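Side-chain contacts in fatty acid synthase 1, isoform A (Drosophila melanogaster, PDB 6FN6), which probably builds long-chain saturated fatty acids from acetyl-CoA and malonyl-CoA with NADPH, as one multifunctional polypeptide whose modifying region is present here: residues E877-F882 with G890-K895; Y607-N612 with A659-T664; R614-T619 with R881-G886; T681-S686 with T868-D873. All blocks are in the same frame, centred on the assembly; numbering follows the deposited sequence.

How the contacts relate
All four contacts gather in the enoylreductase part of the modifying region, where helices pack on a curled mixed sheet. Contacts 1 to 3 are largely buried and apolar; contact 4 lies at the surface and is the one bridged by a hydrogen bond. Contacts 1 and 3 use successive parts of helix 876-885, first against the sheet, then against helix 613-620. Contacts 1 and 2 meet through the paired strands 891-895 and 601-611, with Ile894 and Ile611 touching between them. Contact 4 uses strand 868-872, the other neighbour of 891-895. Chemistry follows position: mostly carbon against carbon in contacts 1 to 3, a carboxylate-hydroxyl bond in contact 4.

Contact 1 (E877-F882 with G890-K895); sequences EQAFRF and GKVVIK
Ala879 and Phe882 pack against Val892 and Ile894 in a buried, apolar helix-on-sheet contact within a beta-alpha-beta unit formed by strand 868-872, helix 876-885 and strand 891-895. The unit belongs to the enoylreductase part of the chain, related to the medium-chain dehydrogenases. Helix and returning strand run almost exactly antiparallel, at 175°, with their axes 9.2 Å apart. That spacing is close enough for short side chains to meet, and it suits alanine on the helix: Ala879 points its methyl at the strand, and its CA lies 7.1 Å from the CA of Val892. The Ala879 CB rests on two branched residues, 4.4 Å from CG1 of Val892 and 4.3 Å from CG1 of Ile894. Valine and isoleucine are fitting partners, since beta-branching favours extended backbone while filling the face beneath the helix.

Val892 divides its two methyls between neighbours. With CG1 anti to the backbone N (chi1 -179°), that methyl lies against Ala879, nearest the carbonyl O of Ala879 at 3.9 Å, and CG2 is left to meet the Phe882 ring. The ring presents its edge, so CG2 lies near the ring plane and not over a face. On the sheet side, Phe871 of the adjoining parallel strand also touches Ala879 and Val892, and Ile611 covers Val892 from strand 601-611. The outer face of the helix is polar, and there Arg881 NE makes a weak salt bridge to Glu877 OE2 one turn earlier, at 3.5 Å. Toward the more open end of the contact, the Phe882 edge meets Val892 through CD2, which stands 4.4 Å from CG2.

Contact 2 (Y607-N612 with A659-T664); sequences YYAPIN and AKSLAT
The methyl of Ala609 fits against Ser661 and Leu662, joining strand 601-611 to the connection between strands 652-656 and 665-669 in the mixed sheet of the enoylreductase part. The two backbones run close, with the CA atoms of Ala609 and Leu662 5.6 Å apart, and a small residue suits such a place. Ala609 CB points toward the connection and has two near neighbours: CD1 of Leu662 at 3.7 Å, and the carbonyl O of Ser661, also at 3.7 Å. The first is apolar packing of methyl on methyl. The second sets a backbone oxygen beside carbon, without a hydrogen bond. Ser661 OG stands a little farther off, 4.3 Å from Ala609 CB.

Leu662 reaches the methyl with the end of its side chain. Its CG is anti to the backbone N (chi1 -170°), and leucine's length lets CD1 reach Ala609 from a backbone not aimed at it. Leu662 is also the centre of an inverse gamma turn, a tight three-residue kink, with a weak bond from Ala663 N to Ser661 O, 2.9 Å long. The oxygen of that turn is therefore the same one that lies against Ala609.

Farther out, Ala609 is held through its backbone to Ile894 of the neighbouring strand 891-895. Just before it, two residues, Tyr607 and Tyr608, stand opposite the single Ala644, a classic beta bulge where the strand turns a corner. Serine suits its buried place because its hydroxyl finds a partner there: Ser661 OG is hydrogen-bonded to the backbone O of Glu642.

Contact 3 (R614-T619 with R881-G886); sequences RDVMLT and RFMASG
Val616 and Ala884 mark the nearest approach of the two backbones in this helix-helix contact, their CA atoms 7.0 Å apart, where helix 613-620 packs against the last turns of helix 876-885 in the enoylreductase part. A small residue suits so close a meeting: the methyl of Ala884 stands 4.3 Å from CG1 of Val616, at the edge of the contact, where the helix is open to solvent. The other valine methyl, CG2, turns to the inner side and meets Met883.

Methionine serves there by its length. Its chain is stretched throughout, with CG anti to the backbone N (chi1 -173°), and its sulfur end crosses the valine at an angle. Beneath both side chains lies Ile611 of strand 601-611, so the helices share a support in the sheet.

Helix 613-620 is held internally as well. Asp615 O receives both Thr619 N and Thr619 OG1, from opposite faces of its plane, the hydroxyl at 2.9 Å. Arg614 NH1 forms a salt bridge with Asp615 OD1. Gly886, with phi 97°, takes the backbone out of the second helix. At the buried heart of the contact, Met883 SD lies 4.2 Å from Val616 CG2.

Contact 4 (T681-S686 with T868-D873); sequences TMEEAS and TSVFND
Glu683, in the short, one-turn helix 682-685, extends over strand 868-872 to Thr868 and Val870, a helix-to-strand contact at the surface of the enoylreductase part. Its CB points at the strand, and the chain runs on extended, with CG anti to the backbone N (chi1 170°). CG passes beside both branches of Thr868, 3.7 Å from OG1 and slightly farther from CG2. CD lies against Val870, 3.7 Å from CG2, and OE2 flanks the same methyl. OE1 ends the path by accepting the Thr868 hydroxyl, at 2.6 Å from OG1.

Threonine suits this spot because its methyl packs on the glutamate stem while its hydroxyl serves the tip. Were an alanine to stand in place of Glu683, Thr868 OG1 would probably be left without this acceptor and the Val870 methyl would lose the carboxylate packed against it.

The helix start is fixed by Thr681, an N-cap whose OG1 accepts from Glu684 N at 2.9 Å. Met682 N is taken by Glu899, so both of these early amides have side-chain acceptors. Tyr608 packs on Glu683 from strand 601-611. The bond from Thr868 OG1 meets OE1 on its anti side, 33° out of the carboxylate plane.

Contact 1 (E877-F882 with G890-K895)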
loop_
_atom_site.group_PDB
_atom_site.type_symbol
_atom_site.label_atom_id
_atom_site.label_comp_id
_atom_site.label_asym_id
_atom_site.label_seq_id
_atom_site.Cartn_x
_atom_site.Cartn_y
_atom_site.Cartn_z
ATOM N N GLU A 877 13.097 -16.081 -33.791
ATOM C CA GLU A 877 13.582 -14.751 -33.438
ATOM C C GLU A 877 12.497 -13.719 -33.728
ATOM O O GLU A 877 12.106 -12.946 -32.852
ATOM C CB GLU A 877 14.866 -14.413 -34.202
ATOM C CG GLU A 877 15.398 -13.006 -33.939
ATOM C CD GLU A 877 16.622 -12.677 -34.775
ATOM O OE1 GLU A 877 17.260 -13.618 -35.297
ATOM O OE2 GLU A 877 16.948 -11.479 -34.910
ATOM N N GLN A 878 12.008 -13.723 -34.964
ATOM C CA GLN A 878 11.011 -12.755 -35.397
ATOM C C GLN A 878 9.742 -12.906 -34.568
ATOM O O GLN A 878 9.061 -11.923 -34.275
ATOM C CB GLN A 878 10.701 -12.934 -36.884
ATOM C CG GLN A 878 11.897 -12.712 -37.800
ATOM C CD GLN A 878 12.535 -11.347 -37.617
ATOM O OE1 GLN A 878 11.846 -10.328 -37.559
ATOM N NE2 GLN A 878 13.860 -11.322 -37.520
ATOM N N ALA A 879 9.431 -14.142 -34.193
ATOM C CA ALA A 879 8.263 -14.422 -33.367
ATOM C C ALA A 879 8.357 -13.692 -32.030
ATOM O O ALA A 879 7.404 -13.039 -31.601
ATOM C CB ALA A 879 8.116 -15.917 -33.147
ATOM N N PHE A 880 9.510 -13.802 -31.376
ATOM C CA PHE A 880 9.731 -13.142 -30.092
ATOM C C PHE A 880 9.746 -11.623 -30.217
ATOM O O PHE A 880 9.072 -10.929 -29.457
ATOM C CB PHE A 880 11.046 -13.617 -29.468
ATOM C CG PHE A 880 10.904 -14.846 -28.620
ATOM C CD1 PHE A 880 10.755 -16.094 -29.197
ATOM C CD2 PHE A 880 10.922 -14.749 -27.240
ATOM C CE1 PHE A 880 10.625 -17.222 -28.410
ATOM C CE2 PHE A 880 10.794 -15.872 -26.450
ATOM C CZ PHE A 880 10.645 -17.111 -27.035
ATOM N N ARG A 881 10.520 -11.109 -31.166
ATOM C CA ARG A 881 10.601 -9.670 -31.383
ATOM C C ARG A 881 9.226 -9.094 -31.699
ATOM O O ARG A 881 8.918 -7.961 -31.331
ATOM C CB ARG A 881 11.589 -9.343 -32.504
ATOM C CG ARG A 881 13.038 -9.574 -32.110
ATOM C CD ARG A 881 14.008 -9.073 -33.165
ATOM N NE ARG A 881 15.396 -9.274 -32.753
ATOM C CZ ARG A 881 16.044 -8.494 -31.893
ATOM N NH1 ARG A 881 15.435 -7.451 -31.340
ATOM N NH2 ARG A 881 17.307 -8.758 -31.581
ATOM N N PHE A 882 8.403 -9.884 -32.380
ATOM C CA PHE A 882 7.071 -9.444 -32.773
ATOM C C PHE A 882 6.161 -9.286 -31.562
ATOM O O PHE A 882 5.361 -8.352 -31.501
ATOM C CB PHE A 882 6.455 -10.428 -33.768
ATOM C CG PHE A 882 5.083 -10.037 -34.234
ATOM C CD1 PHE A 882 4.912 -9.009 -35.144
ATOM C CD2 PHE A 882 3.964 -10.703 -33.766
ATOM C CE1 PHE A 882 3.650 -8.648 -35.575
ATOM C CE2 PHE A 882 2.700 -10.350 -34.194
ATOM C CZ PHE A 882 2.542 -9.320 -35.098
ATOM N N GLY A 890 -3.934 -11.144 -29.859
ATOM C CA GLY A 890 -4.157 -12.565 -29.669
ATOM C C GLY A 890 -2.897 -13.302 -29.269
ATOM O O GLY A 890 -2.016 -12.737 -28.620
ATOM N N LYS A 891 -2.813 -14.569 -29.657
ATOM C CA LYS A 891 -1.696 -15.415 -29.254
ATOM C C LYS A 891 -0.651 -15.562 -30.357
ATOM O O LYS A 891 -0.987 -15.748 -31.527
ATOM C CB LYS A 891 -2.205 -16.796 -28.841
ATOM C CG LYS A 891 -1.238 -17.585 -27.972
ATOM C CD LYS A 891 -0.940 -16.850 -26.674
ATOM C CE LYS A 891 -0.960 -17.780 -25.474
ATOM N NZ LYS A 891 -0.850 -17.023 -24.194
ATOM N N VAL A 892 0.619 -15.485 -29.966
ATOM C CA VAL A 892 1.734 -15.719 -30.876
ATOM C C VAL A 892 2.126 -17.189 -30.797
ATOM O O VAL A 892 2.473 -17.681 -29.724
ATOM C CB VAL A 892 2.931 -14.807 -30.530
ATOM C CG1 VAL A 892 4.088 -15.026 -31.499
ATOM C CG2 VAL A 892 2.504 -13.345 -30.527
ATOM N N VAL A 893 2.083 -17.885 -31.932
ATOM C CA VAL A 893 2.303 -19.330 -31.945
ATOM C C VAL A 893 3.424 -19.745 -32.900
ATOM O O VAL A 893 3.544 -19.219 -34.006
ATOM C CB VAL A 893 1.004 -20.078 -32.304
ATOM C CG1 VAL A 893 1.167 -21.574 -32.056
ATOM C CG2 VAL A 893 -0.175 -19.520 -31.512
ATOM N N ILE A 894 4.237 -20.703 -32.461
ATOM C CA ILE A 894 5.286 -21.268 -33.307
ATOM C C ILE A 894 4.840 -22.612 -33.863
ATOM O O ILE A 894 4.482 -23.522 -33.115
ATOM C CB ILE A 894 6.612 -21.406 -32.541
ATOM C CG1 ILE A 894 7.209 -20.024 -32.287
ATOM C CG2 ILE A 894 7.604 -22.264 -33.334
ATOM C CD1 ILE A 894 8.401 -20.026 -31.360
ATOM N N LYS A 895 4.877 -22.724 -35.187
ATOM C CA LYS A 895 4.475 -23.939 -35.882
ATOM C C LYS A 895 5.640 -24.919 -35.966
ATOM O O LYS A 895 6.437 -24.872 -36.902
ATOM C CB LYS A 895 3.965 -23.593 -37.284
ATOM C CG LYS A 895 3.564 -24.782 -38.147
ATOM C CD LYS A 895 3.763 -24.469 -39.624
ATOM C CE LYS A 895 2.832 -23.363 -40.097
ATOM N NZ LYS A 895 3.067 -23.010 -41.523
#

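Contact 2 (Y607-N612 with A659-T664)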
loop_
_atom_site.group_PDB
_atom_site.type_symbol
_atom_site.label_atom_id
_atom_site.label_comp_id
_atom_site.label_asym_id
_atom_site.label_seq_id
_atom_site.Cartn_x
_atom_site.Cartn_y
_atom_site.Cartn_z
ATOM N N TYR A 607 3.186 -29.812 -31.768
ATOM C CA TYR A 607 2.883 -29.273 -33.087
ATOM C C TYR A 607 2.881 -27.751 -33.036
ATOM O O TYR A 607 3.476 -27.087 -33.884
ATOM C CB TYR A 607 1.531 -29.782 -33.580
ATOM C CG TYR A 607 1.586 -31.168 -34.179
ATOM C CD1 TYR A 607 1.865 -32.273 -33.384
ATOM C CD2 TYR A 607 1.360 -31.376 -35.533
ATOM C CE1 TYR A 607 1.917 -33.544 -33.920
ATOM C CE2 TYR A 607 1.409 -32.645 -36.080
ATOM C CZ TYR A 607 1.689 -33.724 -35.268
ATOM O OH TYR A 607 1.740 -34.992 -35.800
ATOM N N TYR A 608 2.205 -27.208 -32.028
ATOM C CA TYR A 608 2.103 -25.765 -31.861
ATOM C C TYR A 608 2.488 -25.363 -30.444
ATOM O O TYR A 608 1.946 -25.889 -29.474
ATOM C CB TYR A 608 0.682 -25.298 -32.183
ATOM C CG TYR A 608 0.365 -25.368 -33.659
ATOM C CD1 TYR A 608 -0.125 -26.535 -34.228
ATOM C CD2 TYR A 608 0.575 -24.274 -34.487
ATOM C CE1 TYR A 608 -0.406 -26.608 -35.574
ATOM C CE2 TYR A 608 0.295 -24.337 -35.836
ATOM C CZ TYR A 608 -0.194 -25.506 -36.375
ATOM O OH TYR A 608 -0.472 -25.574 -37.721
ATOM N N ALA A 609 3.443 -24.444 -30.334
ATOM C CA ALA A 609 3.888 -23.943 -29.040
ATOM C C ALA A 609 3.782 -22.422 -29.018
ATOM O O ALA A 609 4.543 -21.738 -29.705
ATOM C CB ALA A 609 5.318 -24.380 -28.758
ATOM N N PRO A 610 2.829 -21.885 -28.241
ATOM C CA PRO A 610 2.731 -20.426 -28.124
ATOM C C PRO A 610 3.803 -19.800 -27.240
ATOM O O PRO A 610 4.298 -20.441 -26.312
ATOM C CB PRO A 610 1.347 -20.216 -27.497
ATOM C CG PRO A 610 0.604 -21.472 -27.749
ATOM C CD PRO A 610 1.628 -22.554 -27.714
ATOM N N ILE A 611 4.154 -18.552 -27.535
ATOM C CA ILE A 611 5.010 -17.774 -26.653
ATOM C C ILE A 611 4.133 -16.937 -25.733
ATOM O O ILE A 611 3.143 -16.347 -26.170
ATOM C CB ILE A 611 5.981 -16.875 -27.438
ATOM C CG1 ILE A 611 6.786 -17.687 -28.450
ATOM C CG2 ILE A 611 6.924 -16.152 -26.492
ATOM C CD1 ILE A 611 6.422 -17.392 -29.879
ATOM N N ASN A 612 4.503 -16.891 -24.460
ATOM C CA ASN A 612 3.823 -16.042 -23.496
ATOM C C ASN A 612 4.807 -14.998 -22.984
ATOM O O ASN A 612 6.012 -15.127 -23.195
ATOM C CB ASN A 612 3.258 -16.875 -22.349
ATOM C CG ASN A 612 2.022 -17.657 -22.752
ATOM O OD1 ASN A 612 0.907 -17.134 -22.726
ATOM N ND2 ASN A 612 2.213 -18.917 -23.127
ATOM N N ALA A 659 7.031 -25.523 -17.889
ATOM C CA ALA A 659 8.076 -25.179 -18.837
ATOM C C ALA A 659 8.251 -26.289 -19.862
ATOM O O ALA A 659 7.590 -27.325 -19.781
ATOM C CB ALA A 659 9.381 -24.920 -18.107
ATOM N N LYS A 660 9.131 -26.044 -20.830
ATOM C CA LYS A 660 9.658 -27.079 -21.721
ATOM C C LYS A 660 8.707 -27.481 -22.849
ATOM O O LYS A 660 8.869 -28.551 -23.439
ATOM C CB LYS A 660 10.041 -28.324 -20.913
ATOM C CG LYS A 660 11.022 -28.047 -19.782
ATOM C CD LYS A 660 11.257 -29.273 -18.917
ATOM C CE LYS A 660 12.355 -29.025 -17.889
ATOM N NZ LYS A 660 13.671 -28.700 -18.517
ATOM N N SER A 661 7.726 -26.639 -23.160
ATOM C CA SER A 661 6.777 -26.959 -24.224
ATOM C C SER A 661 7.302 -26.498 -25.579
ATOM O O SER A 661 6.823 -26.942 -26.624
ATOM C CB SER A 661 5.415 -26.316 -23.957
ATOM O OG SER A 661 5.368 -24.990 -24.458
ATOM N N LEU A 662 8.297 -25.619 -25.559
ATOM C CA LEU A 662 8.851 -25.088 -26.794
ATOM C C LEU A 662 9.940 -26.036 -27.279
ATOM O O LEU A 662 11.116 -25.681 -27.361
ATOM C CB LEU A 662 9.397 -23.675 -26.589
ATOM C CG LEU A 662 9.794 -22.910 -27.853
ATOM C CD1 LEU A 662 8.612 -22.752 -28.801
ATOM C CD2 LEU A 662 10.365 -21.549 -27.494
ATOM N N ALA A 663 9.515 -27.256 -27.589
ATOM C CA ALA A 663 10.412 -28.320 -28.005
ATOM C C ALA A 663 9.666 -29.265 -28.934
ATOM O O ALA A 663 8.450 -29.168 -29.079
ATOM C CB ALA A 663 10.949 -29.066 -26.795
ATOM N N THR A 664 10.393 -30.171 -29.574
ATOM C CA THR A 664 9.772 -31.131 -30.477
ATOM C C THR A 664 8.890 -32.108 -29.703
ATOM O O THR A 664 7.931 -32.656 -30.245
ATOM C CB THR A 664 10.828 -31.914 -31.271
ATOM O OG1 THR A 664 11.730 -32.557 -30.364
ATOM C CG2 THR A 664 11.604 -30.975 -32.182
#

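Contact 3 (R614-T619 with R881-G886)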
loop_
_atom_site.group_PDB
_atom_site.type_symbol
_atom_site.label_atom_id
_atom_site.label_comp_id
_atom_site.label_asym_id
_atom_site.label_seq_id
_atom_site.Cartn_x
_atom_site.Cartn_y
_atom_site.Cartn_z
ATOM N N ARG A 614 5.997 -14.448 -20.200
ATOM C CA ARG A 614 6.995 -15.007 -19.295
ATOM C C ARG A 614 8.228 -15.463 -20.073
ATOM O O ARG A 614 9.355 -15.322 -19.600
ATOM C CB ARG A 614 6.408 -16.170 -18.494
ATOM C CG ARG A 614 7.323 -16.692 -17.388
ATOM C CD ARG A 614 6.732 -17.927 -16.722
ATOM N NE ARG A 614 7.724 -18.968 -16.466
ATOM C CZ ARG A 614 8.292 -19.712 -17.410
ATOM N NH1 ARG A 614 7.988 -19.524 -18.687
ATOM N NH2 ARG A 614 9.178 -20.643 -17.081
ATOM N N ASP A 615 8.011 -16.006 -21.265
ATOM C CA ASP A 615 9.115 -16.430 -22.117
ATOM C C ASP A 615 9.911 -15.218 -22.589
ATOM O O ASP A 615 11.141 -15.242 -22.612
ATOM C CB ASP A 615 8.600 -17.228 -23.317
ATOM C CG ASP A 615 7.941 -18.532 -22.913
ATOM O OD1 ASP A 615 8.254 -19.045 -21.820
ATOM O OD2 ASP A 615 7.099 -19.038 -23.681
ATOM N N VAL A 616 9.202 -14.158 -22.962
ATOM C CA VAL A 616 9.842 -12.932 -23.420
ATOM C C VAL A 616 10.631 -12.303 -22.279
ATOM O O VAL A 616 11.785 -11.912 -22.452
ATOM C CB VAL A 616 8.808 -11.932 -23.978
ATOM C CG1 VAL A 616 9.502 -10.683 -24.517
ATOM C CG2 VAL A 616 7.961 -12.579 -25.059
ATOM N N MET A 617 10.003 -12.210 -21.111
ATOM C CA MET A 617 10.620 -11.570 -19.955
ATOM C C MET A 617 11.885 -12.316 -19.549
ATOM O O MET A 617 12.901 -11.700 -19.230
ATOM C CB MET A 617 9.639 -11.510 -18.780
ATOM C CG MET A 617 8.453 -10.580 -19.003
ATOM S SD MET A 617 8.935 -8.870 -19.304
ATOM C CE MET A 617 7.345 -8.126 -19.662
ATOM N N LEU A 618 11.820 -13.642 -19.559
ATOM C CA LEU A 618 12.978 -14.455 -19.209
ATOM C C LEU A 618 14.107 -14.247 -20.210
ATOM O O LEU A 618 15.255 -14.028 -19.825
ATOM C CB LEU A 618 12.600 -15.934 -19.150
ATOM C CG LEU A 618 13.691 -16.898 -18.674
ATOM C CD1 LEU A 618 14.313 -16.456 -17.355
ATOM C CD2 LEU A 618 13.135 -18.304 -18.555
ATOM N N THR A 619 13.775 -14.314 -21.495
ATOM C CA THR A 619 14.772 -14.172 -22.549
ATOM C C THR A 619 15.417 -12.790 -22.504
ATOM O O THR A 619 16.635 -12.664 -22.618
ATOM C CB THR A 619 14.154 -14.405 -23.945
ATOM O OG1 THR A 619 13.628 -15.736 -24.021
ATOM C CG2 THR A 619 15.197 -14.215 -25.048
ATOM N N ARG A 881 10.520 -11.109 -31.166
ATOM C CA ARG A 881 10.601 -9.670 -31.383
ATOM C C ARG A 881 9.226 -9.094 -31.699
ATOM O O ARG A 881 8.918 -7.961 -31.331
ATOM C CB ARG A 881 11.589 -9.343 -32.504
ATOM C CG ARG A 881 13.038 -9.574 -32.110
ATOM C CD ARG A 881 14.008 -9.073 -33.165
ATOM N NE ARG A 881 15.396 -9.274 -32.753
ATOM C CZ ARG A 881 16.044 -8.494 -31.893
ATOM N NH1 ARG A 881 15.435 -7.451 -31.340
ATOM N NH2 ARG A 881 17.307 -8.758 -31.581
ATOM N N PHE A 882 8.403 -9.884 -32.380
ATOM C CA PHE A 882 7.071 -9.444 -32.773
ATOM C C PHE A 882 6.161 -9.286 -31.562
ATOM O O PHE A 882 5.361 -8.352 -31.501
ATOM C CB PHE A 882 6.455 -10.428 -33.768
ATOM C CG PHE A 882 5.083 -10.037 -34.234
ATOM C CD1 PHE A 882 4.912 -9.009 -35.144
ATOM C CD2 PHE A 882 3.964 -10.703 -33.766
ATOM C CE1 PHE A 882 3.650 -8.648 -35.575
ATOM C CE2 PHE A 882 2.700 -10.350 -34.194
ATOM C CZ PHE A 882 2.542 -9.320 -35.098
ATOM N N MET A 883 6.276 -10.195 -30.599
ATOM C CA MET A 883 5.440 -10.122 -29.407
ATOM C C MET A 883 5.916 -8.997 -28.496
ATOM O O MET A 883 5.112 -8.324 -27.855
ATOM C CB MET A 883 5.444 -11.447 -28.642
ATOM C CG MET A 883 4.447 -11.462 -27.492
ATOM S SD MET A 883 4.185 -13.076 -26.741
ATOM C CE MET A 883 2.857 -12.685 -25.605
ATOM N N ALA A 884 7.227 -8.798 -28.442
ATOM C CA ALA A 884 7.807 -7.745 -27.617
ATOM C C ALA A 884 7.296 -6.371 -28.042
ATOM O O ALA A 884 7.078 -5.496 -27.204
ATOM C CB ALA A 884 9.328 -7.791 -27.693
ATOM N N SER A 885 7.108 -6.189 -29.347
ATOM C CA SER A 885 6.678 -4.905 -29.891
ATOM C C SER A 885 5.339 -4.483 -29.299
ATOM O O SER A 885 5.176 -3.345 -28.860
ATOM C CB SER A 885 6.575 -4.977 -31.415
ATOM O OG SER A 885 5.573 -5.895 -31.817
ATOM N N GLY A 886 4.386 -5.407 -29.292
ATOM C CA GLY A 886 3.084 -5.164 -28.698
ATOM C C GLY A 886 2.001 -4.742 -29.672
ATOM O O GLY A 886 0.921 -4.323 -29.254
#

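Contact 4 (T681-S686 with T868-D873)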
loop_
_atom_site.group_PDB
_atom_site.type_symbol
_atom_site.label_atom_id
_atom_site.label_comp_id
_atom_site.label_asym_id
_atom_site.label_seq_id
_atom_site.Cartn_x
_atom_site.Cartn_y
_atom_site.Cartn_z
ATOM N N THR A 681 -8.607 -26.295 -34.978
ATOM C CA THR A 681 -7.292 -26.618 -35.510
ATOM C C THR A 681 -6.340 -26.653 -34.322
ATOM O O THR A 681 -6.590 -25.996 -33.310
ATOM C CB THR A 681 -6.809 -25.597 -36.559
ATOM O OG1 THR A 681 -6.563 -24.333 -35.931
ATOM C CG2 THR A 681 -7.851 -25.416 -37.655
ATOM N N MET A 682 -5.269 -27.433 -34.423
ATOM C CA MET A 682 -4.248 -27.428 -33.384
ATOM C C MET A 682 -3.765 -26.000 -33.165
ATOM O O MET A 682 -3.515 -25.585 -32.035
ATOM C CB MET A 682 -3.073 -28.330 -33.762
ATOM C CG MET A 682 -3.325 -29.809 -33.541
ATOM S SD MET A 682 -1.881 -30.799 -33.969
ATOM C CE MET A 682 -2.434 -32.427 -33.482
ATOM N N GLU A 683 -3.652 -25.254 -34.259
ATOM C CA GLU A 683 -3.285 -23.844 -34.212
ATOM C C GLU A 683 -4.208 -23.090 -33.258
ATOM O O GLU A 683 -3.755 -22.329 -32.404
ATOM C CB GLU A 683 -3.339 -23.240 -35.619
ATOM C CG GLU A 683 -3.213 -21.727 -35.679
ATOM C CD GLU A 683 -3.276 -21.200 -37.101
ATOM O OE1 GLU A 683 -3.849 -20.110 -37.314
ATOM O OE2 GLU A 683 -2.751 -21.880 -38.008
ATOM N N GLU A 684 -5.509 -23.303 -33.419
ATOM C CA GLU A 684 -6.504 -22.655 -32.578
ATOM C C GLU A 684 -6.410 -23.128 -31.130
ATOM O O GLU A 684 -6.360 -22.319 -30.204
ATOM C CB GLU A 684 -7.906 -22.935 -33.121
ATOM C CG GLU A 684 -8.265 -22.142 -34.365
ATOM C CD GLU A 684 -9.579 -22.588 -34.976
ATOM O OE1 GLU A 684 -10.428 -23.131 -34.239
ATOM O OE2 GLU A 684 -9.760 -22.400 -36.196
ATOM N N ALA A 685 -6.379 -24.444 -30.944
ATOM C CA ALA A 685 -6.410 -25.035 -29.612
ATOM C C ALA A 685 -5.242 -24.561 -28.747
ATOM O O ALA A 685 -5.403 -24.333 -27.546
ATOM C CB ALA A 685 -6.406 -26.552 -29.715
ATOM N N SER A 686 -4.076 -24.402 -29.364
ATOM C CA SER A 686 -2.863 -24.022 -28.645
ATOM C C SER A 686 -3.023 -22.720 -27.862
ATOM O O SER A 686 -2.281 -22.466 -26.913
ATOM C CB SER A 686 -1.692 -23.890 -29.625
ATOM O OG SER A 686 -1.966 -22.926 -30.627
ATOM N N THR A 868 -4.353 -15.793 -34.217
ATOM C CA THR A 868 -2.993 -16.312 -34.173
ATOM C C THR A 868 -2.061 -15.588 -35.136
ATOM O O THR A 868 -2.424 -15.302 -36.275
ATOM C CB THR A 868 -2.957 -17.812 -34.511
ATOM O OG1 THR A 868 -3.598 -18.036 -35.774
ATOM C CG2 THR A 868 -3.661 -18.620 -33.431
ATOM N N SER A 869 -0.856 -15.303 -34.659
ATOM C CA SER A 869 0.222 -14.822 -35.507
ATOM C C SER A 869 1.276 -15.916 -35.529
ATOM O O SER A 869 2.111 -16.007 -34.630
ATOM C CB SER A 869 0.796 -13.503 -34.988
ATOM O OG SER A 869 -0.230 -12.545 -34.795
ATOM N N VAL A 870 1.212 -16.762 -36.552
ATOM C CA VAL A 870 1.998 -17.989 -36.580
ATOM C C VAL A 870 3.378 -17.772 -37.193
ATOM O O VAL A 870 3.532 -17.043 -38.175
ATOM C CB VAL A 870 1.247 -19.102 -37.339
ATOM C CG1 VAL A 870 1.961 -20.437 -37.176
ATOM C CG2 VAL A 870 -0.196 -19.199 -36.860
ATOM N N PHE A 871 4.376 -18.420 -36.599
ATOM C CA PHE A 871 5.737 -18.417 -37.126
ATOM C C PHE A 871 6.263 -19.851 -37.169
ATOM O O PHE A 871 5.971 -20.645 -36.280
ATOM C CB PHE A 871 6.648 -17.539 -36.263
ATOM C CG PHE A 871 6.241 -16.094 -36.221
ATOM C CD1 PHE A 871 5.259 -15.662 -35.345
ATOM C CD2 PHE A 871 6.844 -15.166 -37.053
ATOM C CE1 PHE A 871 4.884 -14.331 -35.302
ATOM C CE2 PHE A 871 6.473 -13.835 -37.015
ATOM C CZ PHE A 871 5.494 -13.418 -36.139
ATOM N N ASN A 872 7.035 -20.191 -38.197
ATOM C CA ASN A 872 7.571 -21.548 -38.308
ATOM C C ASN A 872 8.849 -21.686 -37.481
ATOM O O ASN A 872 9.307 -20.721 -36.865
ATOM C CB ASN A 872 7.834 -21.924 -39.772
ATOM C CG ASN A 872 8.759 -20.951 -40.474
ATOM O OD1 ASN A 872 9.579 -20.288 -39.842
ATOM N ND2 ASN A 872 8.633 -20.866 -41.794
ATOM N N ASP A 873 9.408 -22.893 -37.454
ATOM C CA ASP A 873 10.524 -23.210 -36.564
ATOM C C ASP A 873 11.752 -22.335 -36.816
ATOM O O ASP A 873 12.606 -22.199 -35.941
ATOM C CB ASP A 873 10.909 -24.689 -36.693
ATOM C CG ASP A 873 11.125 -25.118 -38.131
ATOM O OD1 ASP A 873 10.727 -24.370 -39.047
ATOM O OD2 ASP A 873 11.688 -26.212 -38.342
#